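Local coordinates for protein neutral ceramidase (Pseudomonas aeruginosa, PDB 2ZWS) that hydrolyses the N-acyl linkage of ceramides to give sphingosine and a free fatty acid, and also catalyses the reverse synthesis, using a bound zinc ion, at residues Asn60-Met65 with Ala94-His99; Asp296-Phe301 with Leu490-Ser495; Val512-Pro517 with Lys622-Gln627. One frame throughout, in Å; residues are numbered along the deposited sequence. Where two conformers were deposited one is given.

In the fold
Interaction 1 lies at the core of the chain and carries His97, one of the four protein ligands of the catalytic zinc. Interaction 2 lies about 25 Å away, centre to centre, on the flank where a palmitic acid is bound. It connects with interaction 1 through helix 68-81, which follows Met65 in the chain. The side chain of Phe301 comes about 4 Å from that of Gln68, an inferred substrate-binding residue on that helix. Interaction 3 belongs to the C-terminal beta-sandwich, away from the annotated sites, with its centre about 33 Å from interaction 1 and about 51 Å from interaction 2. None of the three touches another.

Interaction 1: Asn60-Met65 with Ala94-His99; sequences NTDLGM and AATHTH. With ZN (zinc ion), chain B; FMT (formic acid), chain E.
His97 points ND1 at Gly64 O, 2.8 Å away, in a nearly straight bond (163° at the hydrogen). The oxygen lies close to the imidazole plane and uses a lone pair. With the zinc bond of NE2, at 2.2 Å, this sets the ring rotation. Gly64 is second-shell to the metal site, where His204, Glu411, Tyr448 and a water are also ligands. His99 NE2 is hydrogen-bonded to that water. Packing is close here. Met65 CE sits at the ring edge, His99 CE1 lies over one face, and Gly64 CA is 3.1 Å from Thr98 O. The two loops leave neighbouring parallel strands, 55-61 and 91-95, of a beta-alpha-beta unit whose crossover is helix 68-81. Thr61 N and OG1 reach Ala94 O from opposite faces of its plane, OG1 at 2.9 Å. Chi1 of 63° puts OG1 between backbone N and carbonyl carbon, where it can reach that oxygen. The side holding Asn60, Asp62 and Thr96 is buried but less directly packed, with water and formic acid between side chains. Water joins Asp62 OD1 to Thr96 OG1. Asn60, inferred to bind substrate, gives ND2 to formic acid O2. Asp62 OD2 accepts from Trp41 N and forms a salt bridge with Arg43.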
loop_
_atom_site.group_PDB
_atom_site.type_symbol
_atom_site.label_atom_id
_atom_site.label_comp_id
_atom_site.label_asym_id
_atom_site.label_seq_id
_atom_site.Cartn_x
_atom_site.Cartn_y
_atom_site.Cartn_z
ATOM N N ASN A 60 3.814 -7.085 -2.025
ATOM C CA ASN A 60 3.059 -6.136 -1.214
ATOM C C ASN A 60 3.681 -4.739 -1.368
ATOM O O ASN A 60 4.906 -4.599 -1.383
ATOM C CB ASN A 60 3.022 -6.542 0.278
ATOM C CG ASN A 60 1.929 -5.829 1.056
ATOM O OD1 ASN A 60 0.762 -5.781 0.647
ATOM N ND2 ASN A 60 2.300 -5.328 2.206
ATOM N N THR A 61 2.833 -3.728 -1.565
ATOM C CA THR A 61 3.286 -2.390 -1.907
ATOM C C THR A 61 2.853 -1.347 -0.865
ATOM O O THR A 61 1.716 -1.389 -0.327
ATOM C CB THR A 61 2.726 -1.962 -3.302
ATOM O OG1 THR A 61 1.281 -1.906 -3.255
ATOM C CG2 THR A 61 3.225 -2.932 -4.427
ATOM N N ASP A 62 3.752 -0.395 -0.606
ATOM C CA ASP A 62 3.459 0.725 0.285
ATOM C C ASP A 62 2.601 1.810 -0.433
ATOM O O ASP A 62 3.059 2.944 -0.632
ATOM C CB ASP A 62 4.764 1.351 0.810
ATOM C CG ASP A 62 5.543 0.457 1.772
ATOM O OD1 ASP A 62 4.939 -0.169 2.669
ATOM O OD2 ASP A 62 6.793 0.449 1.682
ATOM N N LEU A 63 1.375 1.438 -0.785
ATOM C CA LEU A 63 0.463 2.284 -1.561
ATOM C C LEU A 63 -0.912 2.266 -0.918
ATOM O O LEU A 63 -1.240 1.349 -0.154
ATOM C CB LEU A 63 0.306 1.747 -3.000
ATOM C CG LEU A 63 1.609 1.718 -3.809
ATOM C CD1 LEU A 63 1.407 1.006 -5.113
ATOM C CD2 LEU A 63 2.101 3.152 -4.041
ATOM N N GLY A 64 -1.759 3.242 -1.267
ATOM C CA GLY A 64 -3.145 3.244 -0.801
ATOM C C GLY A 64 -3.898 2.050 -1.344
ATOM O O GLY A 64 -4.748 1.464 -0.663
ATOM N N MET A 65 -3.571 1.672 -2.582
ATOM C CA MET A 65 -4.232 0.532 -3.201
ATOM C C MET A 65 -3.474 0.138 -4.448
ATOM O O MET A 65 -2.551 0.854 -4.877
ATOM C CB MET A 65 -5.696 0.837 -3.504
ATOM C CG MET A 65 -5.930 2.143 -4.151
ATOM S SD MET A 65 -5.972 3.654 -3.088
ATOM C CE MET A 65 -7.416 3.439 -2.070
ATOM N N ALA A 94 -0.588 -6.579 -3.914
ATOM C CA ALA A 94 -1.439 -6.095 -2.836
ATOM C C ALA A 94 -0.852 -4.823 -2.256
ATOM O O ALA A 94 0.309 -4.483 -2.512
ATOM C CB ALA A 94 -1.577 -7.155 -1.792
ATOM N N ALA A 95 -1.668 -4.086 -1.516
ATOM C CA ALA A 95 -1.232 -2.814 -0.945
ATOM C C ALA A 95 -1.469 -2.770 0.567
ATOM O O ALA A 95 -2.404 -3.412 1.092
ATOM C CB ALA A 95 -2.034 -1.709 -1.596
ATOM N N THR A 96 -0.669 -1.942 1.230
ATOM C CA THR A 96 -0.763 -1.760 2.678
ATOM C C THR A 96 -1.897 -0.781 3.064
ATOM O O THR A 96 -2.284 -0.708 4.251
ATOM C CB THR A 96 0.514 -1.111 3.238
ATOM O OG1 THR A 96 0.688 0.172 2.600
ATOM C CG2 THR A 96 1.730 -2.021 3.085
ATOM N N HIS A 97 -2.367 0.007 2.090
ATOM C CA HIS A 97 -3.434 1.010 2.322
ATOM C C HIS A 97 -2.943 2.208 3.128
ATOM O O HIS A 97 -3.705 2.857 3.849
ATOM C CB HIS A 97 -4.663 0.369 2.946
ATOM C CG HIS A 97 -5.922 1.149 2.781
ATOM N ND1 HIS A 97 -6.254 1.804 1.614
ATOM C CD2 HIS A 97 -7.001 1.259 3.606
ATOM C CE1 HIS A 97 -7.463 2.342 1.757
ATOM N NE2 HIS A 97 -7.942 2.015 2.950
ATOM N N THR A 98 -1.659 2.530 2.999
ATOM C CA THR A 98 -1.189 3.828 3.505
ATOM C C THR A 98 -1.948 4.966 2.832
ATOM O O THR A 98 -2.198 4.907 1.613
ATOM C CB THR A 98 0.339 4.031 3.310
ATOM O OG1 THR A 98 0.702 5.365 3.677
ATOM C CG2 THR A 98 0.779 3.773 1.870
ATOM N N HIS A 99 -2.246 6.018 3.597
ATOM C CA HIS A 99 -2.946 7.174 3.048
ATOM C C HIS A 99 -1.994 8.351 2.843
ATOM O O HIS A 99 -2.455 9.476 2.660
ATOM C CB HIS A 99 -4.102 7.550 3.975
ATOM C CG HIS A 99 -5.245 6.590 3.927
ATOM N ND1 HIS A 99 -5.085 5.227 4.061
ATOM C CD2 HIS A 99 -6.571 6.796 3.776
ATOM C CE1 HIS A 99 -6.268 4.637 3.995
ATOM N NE2 HIS A 99 -7.179 5.566 3.787
HETATM ZN ZN ZN B . -9.991 2.397 3.550
HETATM C C FMT E . 4.752 -3.584 4.374
HETATM O O1 FMT E . 5.022 -2.354 4.573
HETATM O O2 FMT E . 4.685 -4.267 3.304
HETATM O O HOH W 1 -1.856 -6.006 1.684
HETATM O O HOH W 2 2.933 1.270 3.521
HETATM O O HOH W 3 -9.639 4.465 3.278
#

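Interaction 2: Asp296-Phe301 with Leu490-Ser495; sequences DSRFRF and LPVETS. With PLM (palmitic acid), chain G.
Arg298 grips Leu490 O side-on with two nitrogens, NE at 3.0 Å and NH2 at 2.9 Å. Both reach the oxygen from the same face of its plane, and the oxygen lies near the guanidinium plane. With CG anti to the carbonyl carbon (chi1 -68°) and a bend at chi2, the aliphatic part of Arg298 rests against Val492 CG1. Val492 CG2 touches Arg300 CG. Glu493 lies over one face of the Arg300 guanidinium, with the carboxylate and guanidinium planes 13° apart. This stacked salt bridge is of charges alone, since no N-H points at OE1. Glu493 CG comes only 3.0 Å from Arg300 NH1, so the exact placement of these partly exposed side chains is doubtful. Phe301 N donates to Ser495 OG at 2.9 Å. A water lies between Phe299 O and Glu493 O. Bound palmitic acid places O2 over one face of the Arg298 guanidinium, 3.1 Å from NH2, and its chain runs past Pro491. In the next shell, Arg298 NH1 bonds Ser297 O (162° at the hydrogen) and forms a salt bridge, with weak hydrogen bonds, to Asp296, steadying the group. Strand 295-303, an edge strand of the N-terminal family region, pairs with strand 392-400 through Arg298 and Arg300. Met482 and Leu486 of helix 471-488 touch Arg298, and Leu478 touches Arg300. Segment 490-495, in the C-terminal family region, follows that helix, while Phe301 packs on helix 68-81.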
loop_
_atom_site.group_PDB
_atom_site.type_symbol
_atom_site.label_atom_id
_atom_site.label_comp_id
_atom_site.label_asym_id
_atom_site.label_seq_id
_atom_site.Cartn_x
_atom_site.Cartn_y
_atom_site.Cartn_z
ATOM N N ASP A 296 -0.193 -23.893 -6.341
ATOM C CA ASP A 296 -1.204 -23.835 -7.393
ATOM C C ASP A 296 -1.832 -22.464 -7.335
ATOM O O ASP A 296 -1.618 -21.688 -6.371
ATOM C CB ASP A 296 -2.272 -24.919 -7.147
ATOM C CG ASP A 296 -3.074 -25.285 -8.395
ATOM O OD1 ASP A 296 -2.830 -24.760 -9.501
ATOM O OD2 ASP A 296 -3.952 -26.151 -8.241
ATOM N N SER A 297 -2.606 -22.157 -8.366
ATOM C CA SER A 297 -3.306 -20.879 -8.359
ATOM C C SER A 297 -4.437 -20.856 -9.369
ATOM O O SER A 297 -4.485 -21.684 -10.314
ATOM C CB SER A 297 -2.322 -19.753 -8.679
ATOM O OG SER A 297 -1.829 -19.939 -9.998
ATOM N N ARG A 298 -5.344 -19.893 -9.170
ATOM C CA ARG A 298 -6.373 -19.593 -10.179
ATOM C C ARG A 298 -6.562 -18.082 -10.217
ATOM O O ARG A 298 -6.277 -17.385 -9.234
ATOM C CB ARG A 298 -7.719 -20.260 -9.850
ATOM C CG ARG A 298 -7.731 -21.774 -9.944
ATOM C CD ARG A 298 -7.575 -22.315 -11.378
ATOM N NE ARG A 298 -7.815 -23.755 -11.383
ATOM C CZ ARG A 298 -6.931 -24.662 -10.956
ATOM N NH1 ARG A 298 -5.741 -24.286 -10.501
ATOM N NH2 ARG A 298 -7.240 -25.950 -10.967
ATOM N N PHE A 299 -7.036 -17.604 -11.362
ATOM C CA PHE A 299 -7.268 -16.185 -11.558
ATOM C C PHE A 299 -8.366 -16.017 -12.592
ATOM O O PHE A 299 -8.394 -16.746 -13.595
ATOM C CB PHE A 299 -6.008 -15.495 -12.098
ATOM C CG PHE A 299 -6.226 -14.058 -12.485
ATOM C CD1 PHE A 299 -5.934 -13.043 -11.583
ATOM C CD2 PHE A 299 -6.734 -13.718 -13.744
ATOM C CE1 PHE A 299 -6.172 -11.720 -11.901
ATOM C CE2 PHE A 299 -6.943 -12.394 -14.073
ATOM C CZ PHE A 299 -6.670 -11.399 -13.164
ATOM N N ARG A 300 -9.224 -15.028 -12.365
ATOM C CA ARG A 300 -10.277 -14.686 -13.303
ATOM C C ARG A 300 -10.582 -13.200 -13.234
ATOM O O ARG A 300 -10.802 -12.689 -12.143
ATOM C CB ARG A 300 -11.558 -15.440 -12.883
ATOM C CG ARG A 300 -12.139 -16.164 -14.001
ATOM C CD ARG A 300 -13.621 -15.995 -14.072
ATOM N NE ARG A 300 -14.390 -16.413 -12.909
ATOM C CZ ARG A 300 -15.713 -16.267 -12.854
ATOM N NH1 ARG A 300 -16.339 -15.732 -13.889
ATOM N NH2 ARG A 300 -16.415 -16.665 -11.789
ATOM N N PHE A 301 -10.621 -12.516 -14.385
ATOM C CA PHE A 301 -11.357 -11.251 -14.463
ATOM C C PHE A 301 -12.853 -11.536 -14.574
ATOM O O PHE A 301 -13.283 -12.298 -15.448
ATOM C CB PHE A 301 -10.916 -10.395 -15.642
ATOM C CG PHE A 301 -9.617 -9.654 -15.421
ATOM C CD1 PHE A 301 -9.502 -8.700 -14.403
ATOM C CD2 PHE A 301 -8.527 -9.849 -16.272
ATOM C CE1 PHE A 301 -8.326 -7.973 -14.221
ATOM C CE2 PHE A 301 -7.306 -9.138 -16.085
ATOM C CZ PHE A 301 -7.206 -8.220 -15.057
ATOM N N LEU A 490 -9.211 -28.615 -12.718
ATOM C CA LEU A 490 -10.253 -27.889 -13.445
ATOM C C LEU A 490 -10.064 -26.378 -13.434
ATOM O O LEU A 490 -9.781 -25.762 -12.395
ATOM C CB LEU A 490 -11.654 -28.165 -12.864
ATOM C CG LEU A 490 -12.395 -29.457 -13.216
ATOM C CD1 LEU A 490 -13.913 -29.294 -13.022
ATOM C CD2 LEU A 490 -12.061 -29.893 -14.650
ATOM N N PRO A 491 -10.283 -25.772 -14.598
ATOM C CA PRO A 491 -10.130 -24.341 -14.850
ATOM C C PRO A 491 -11.281 -23.554 -14.267
ATOM O O PRO A 491 -12.353 -24.110 -14.020
ATOM C CB PRO A 491 -10.182 -24.234 -16.373
ATOM C CG PRO A 491 -10.452 -25.557 -16.896
ATOM C CD PRO A 491 -10.669 -26.520 -15.818
ATOM N N VAL A 492 -11.061 -22.265 -14.025
ATOM C CA VAL A 492 -12.172 -21.389 -13.700
ATOM C C VAL A 492 -12.740 -20.896 -15.031
ATOM O O VAL A 492 -12.151 -21.151 -16.081
ATOM C CB VAL A 492 -11.747 -20.229 -12.765
ATOM C CG1 VAL A 492 -11.428 -20.785 -11.373
ATOM C CG2 VAL A 492 -10.554 -19.498 -13.339
ATOM N N GLU A 493 -13.858 -20.184 -14.995
ATOM C CA GLU A 493 -14.451 -19.706 -16.251
ATOM C C GLU A 493 -13.571 -18.667 -16.943
ATOM O O GLU A 493 -12.767 -17.988 -16.295
ATOM C CB GLU A 493 -15.916 -19.263 -16.093
ATOM C CG GLU A 493 -16.345 -18.588 -14.797
ATOM C CD GLU A 493 -16.472 -19.510 -13.586
ATOM O OE1 GLU A 493 -17.617 -19.691 -13.084
ATOM O OE2 GLU A 493 -15.430 -20.018 -13.100
ATOM N N THR A 494 -13.684 -18.579 -18.269
ATOM C CA THR A 494 -12.799 -17.705 -19.043
ATOM C C THR A 494 -12.903 -16.272 -18.545
ATOM O O THR A 494 -13.983 -15.801 -18.211
ATOM C CB THR A 494 -13.119 -17.735 -20.546
ATOM O OG1 THR A 494 -14.513 -17.478 -20.726
ATOM C CG2 THR A 494 -12.772 -19.096 -21.143
ATOM N N SER A 495 -11.761 -15.593 -18.474
ATOM C CA SER A 495 -11.738 -14.197 -18.024
ATOM C C SER A 495 -12.464 -13.287 -18.998
ATOM O O SER A 495 -12.410 -13.475 -20.203
ATOM C CB SER A 495 -10.309 -13.694 -17.933
ATOM O OG SER A 495 -9.728 -14.031 -16.703
HETATM C C1 PLM G . -5.749 -26.295 -14.440
HETATM O O1 PLM G . -4.513 -26.097 -14.319
HETATM O O2 PLM G . -6.317 -27.110 -13.672
HETATM C C2 PLM G . -6.544 -25.570 -15.498
HETATM C C3 PLM G . -6.265 -24.072 -15.401
HETATM C C4 PLM G . -6.918 -23.330 -16.560
HETATM C C5 PLM G . -6.175 -23.451 -17.889
HETATM C C6 PLM G . -6.739 -22.417 -18.859
HETATM C C7 PLM G . -7.791 -23.028 -19.777
HETATM C C8 PLM G . -9.203 -22.587 -19.419
HETATM C C9 PLM G . -10.200 -23.036 -20.485
HETATM C CA PLM G . -11.368 -23.814 -19.890
HETATM C CB PLM G . -12.557 -22.901 -19.606
HETATM C CC PLM G . -13.113 -23.180 -18.215
HETATM C CD PLM G . -14.586 -23.573 -18.268
HETATM C CE PLM G . -15.035 -24.277 -16.992
HETATM C CF PLM G . -15.571 -23.291 -15.957
HETATM C CG PLM G . -17.035 -22.943 -16.207
HETATM O O HOH W 4 -9.751 -17.254 -16.231
#

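Interaction 3: Val512-Pro517 with Lys622-Gln627; sequences VVADDP and KNFWTQ
Val512 O accepts a hydrogen bond from Lys622 NZ at 2.7 Å, nearly in line with the carbonyl bond. The lysine chain is extended, with CG anti to the backbone N (chi1 -176°). It slides past Val512 in the opposite direction, and CD lies near Val512 CG1. Val513 turns the other way. Its CG1 meets the edge of the Phe624 ring, 3.7 Å from CE1, and the two side chains lie side by side, pointing the same way. Ala514 CB packs tightly on Phe624 CB, at 3.4 Å. Asp515 then takes hold of both polar backbone atoms of Lys622. Its N donates to Lys622 O at 2.9 Å, almost straight at 175°. Its OD2 accepts from Lys622 N at 2.7 Å through the anti lone pair. Asn551 ND2 also donates to OD2, and His548 N to OD1, so three donors hold the buried carboxylate and fix its orientation. A water bridges Asp515 O and Phe624 N. Asp516 turns to Ser594, with OD1 bonded to its hydroxyl. Segment 622-627 lies within the region required for correct folding and localization. It makes the turn between antiparallel strands 611-622 and 629-642. Asn623 OD1 accepts from Thr626 N at 3.0 Å, the Asx motif that shapes this turn. The contact therefore ties a long loop to a strand connection of the C-terminal beta-sandwich.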
loop_
_atom_site.group_PDB
_atom_site.type_symbol
_atom_site.label_atom_id
_atom_site.label_comp_id
_atom_site.label_asym_id
_atom_site.label_seq_id
_atom_site.Cartn_x
_atom_site.Cartn_y
_atom_site.Cartn_z
ATOM N N VAL A 512 5.940 21.436 -13.450
ATOM C CA VAL A 512 7.011 22.371 -13.143
ATOM C C VAL A 512 7.258 23.257 -14.353
ATOM O O VAL A 512 7.608 22.759 -15.417
ATOM C CB VAL A 512 8.318 21.626 -12.835
ATOM C CG1 VAL A 512 9.394 22.607 -12.392
ATOM C CG2 VAL A 512 8.101 20.532 -11.762
ATOM N N VAL A 513 7.060 24.565 -14.180
ATOM C CA VAL A 513 7.356 25.559 -15.228
ATOM C C VAL A 513 8.875 25.702 -15.357
ATOM O O VAL A 513 9.441 25.532 -16.451
ATOM C CB VAL A 513 6.720 26.927 -14.881
ATOM C CG1 VAL A 513 7.122 28.015 -15.881
ATOM C CG2 VAL A 513 5.191 26.802 -14.786
ATOM N N ALA A 514 9.542 25.974 -14.235
ATOM C CA ALA A 514 10.993 26.114 -14.207
ATOM C C ALA A 514 11.428 26.389 -12.769
ATOM O O ALA A 514 10.590 26.729 -11.897
ATOM C CB ALA A 514 11.440 27.263 -15.121
ATOM N N ASP A 515 12.721 26.191 -12.526
ATOM C CA ASP A 515 13.351 26.530 -11.249
ATOM C C ASP A 515 14.393 27.614 -11.436
ATOM O O ASP A 515 15.133 27.618 -12.431
ATOM C CB ASP A 515 14.081 25.318 -10.668
ATOM C CG ASP A 515 13.168 24.126 -10.458
ATOM O OD1 ASP A 515 12.404 24.131 -9.477
ATOM O OD2 ASP A 515 13.232 23.188 -11.268
ATOM N N ASP A 516 14.498 28.477 -10.437
ATOM C CA ASP A 516 15.602 29.414 -10.313
ATOM C C ASP A 516 16.123 29.328 -8.887
ATOM O O ASP A 516 15.340 29.050 -7.962
ATOM C CB ASP A 516 15.107 30.830 -10.563
ATOM C CG ASP A 516 14.703 31.057 -12.003
ATOM O OD1 ASP A 516 13.494 31.254 -12.241
ATOM O OD2 ASP A 516 15.594 31.031 -12.884
ATOM N N PRO A 517 17.427 29.600 -8.688
ATOM C CA PRO A 517 17.941 29.663 -7.331
ATOM C C PRO A 517 17.423 30.917 -6.632
ATOM O O PRO A 517 16.831 31.803 -7.282
ATOM C CB PRO A 517 19.463 29.747 -7.507
ATOM C CG PRO A 517 19.726 29.703 -8.994
ATOM C CD PRO A 517 18.453 29.912 -9.707
ATOM N N LYS A 622 15.023 22.546 -13.184
ATOM C CA LYS A 622 14.587 22.661 -14.589
ATOM C C LYS A 622 14.849 24.082 -15.141
ATOM O O LYS A 622 14.475 25.084 -14.506
ATOM C CB LYS A 622 13.088 22.356 -14.708
ATOM C CG LYS A 622 12.541 22.339 -16.160
ATOM C CD LYS A 622 11.017 22.205 -16.146
ATOM C CE LYS A 622 10.440 22.287 -17.541
ATOM N NZ LYS A 622 8.999 21.860 -17.559
ATOM N N ASN A 623 15.484 24.162 -16.317
ATOM C CA ASN A 623 15.727 25.454 -17.001
ATOM C C ASN A 623 14.494 25.869 -17.812
ATOM O O ASN A 623 13.991 25.072 -18.604
ATOM C CB ASN A 623 16.921 25.290 -17.936
ATOM C CG ASN A 623 17.366 26.613 -18.594
ATOM O OD1 ASN A 623 16.712 27.142 -19.506
ATOM N ND2 ASN A 623 18.506 27.121 -18.147
ATOM N N PHE A 624 13.996 27.097 -17.626
ATOM C CA PHE A 624 12.756 27.521 -18.304
ATOM C C PHE A 624 12.876 27.499 -19.822
ATOM O O PHE A 624 11.958 27.069 -20.551
ATOM C CB PHE A 624 12.362 28.941 -17.871
ATOM C CG PHE A 624 11.120 29.478 -18.563
ATOM C CD1 PHE A 624 9.847 29.013 -18.227
ATOM C CD2 PHE A 624 11.226 30.469 -19.529
ATOM C CE1 PHE A 624 8.699 29.526 -18.859
ATOM C CE2 PHE A 624 10.097 30.979 -20.173
ATOM C CZ PHE A 624 8.829 30.514 -19.837
ATOM N N TRP A 625 14.038 27.930 -20.282
ATOM C CA TRP A 625 14.309 28.199 -21.703
ATOM C C TRP A 625 14.538 26.929 -22.515
ATOM O O TRP A 625 14.052 26.781 -23.654
ATOM C CB TRP A 625 15.541 29.111 -21.831
ATOM C CG TRP A 625 15.358 30.455 -21.174
ATOM C CD1 TRP A 625 14.841 31.586 -21.751
ATOM C CD2 TRP A 625 15.664 30.806 -19.811
ATOM N NE1 TRP A 625 14.816 32.616 -20.837
ATOM C CE2 TRP A 625 15.313 32.166 -19.641
ATOM C CE3 TRP A 625 16.200 30.105 -18.721
ATOM C CZ2 TRP A 625 15.480 32.840 -18.426
ATOM C CZ3 TRP A 625 16.371 30.780 -17.507
ATOM C CH2 TRP A 625 16.013 32.134 -17.376
ATOM N N THR A 626 15.320 26.019 -21.937
ATOM C CA THR A 626 15.711 24.798 -22.633
ATOM C C THR A 626 14.863 23.593 -22.216
ATOM O O THR A 626 14.811 22.587 -22.924
ATOM C CB THR A 626 17.185 24.462 -22.371
ATOM O OG1 THR A 626 17.346 24.051 -21.003
ATOM C CG2 THR A 626 18.082 25.664 -22.669
ATOM N N GLN A 627 14.213 23.734 -21.056
ATOM C CA GLN A 627 13.481 22.655 -20.384
ATOM C C GLN A 627 14.385 21.519 -19.879
ATOM O O GLN A 627 13.896 20.464 -19.432
ATOM C CB GLN A 627 12.308 22.151 -21.246
ATOM C CG GLN A 627 11.257 23.225 -21.500
ATOM C CD GLN A 627 10.272 22.856 -22.594
ATOM O OE1 GLN A 627 10.247 21.727 -23.060
ATOM N NE2 GLN A 627 9.453 23.819 -23.004
HETATM O O HOH W 5 14.713 28.687 -15.310
#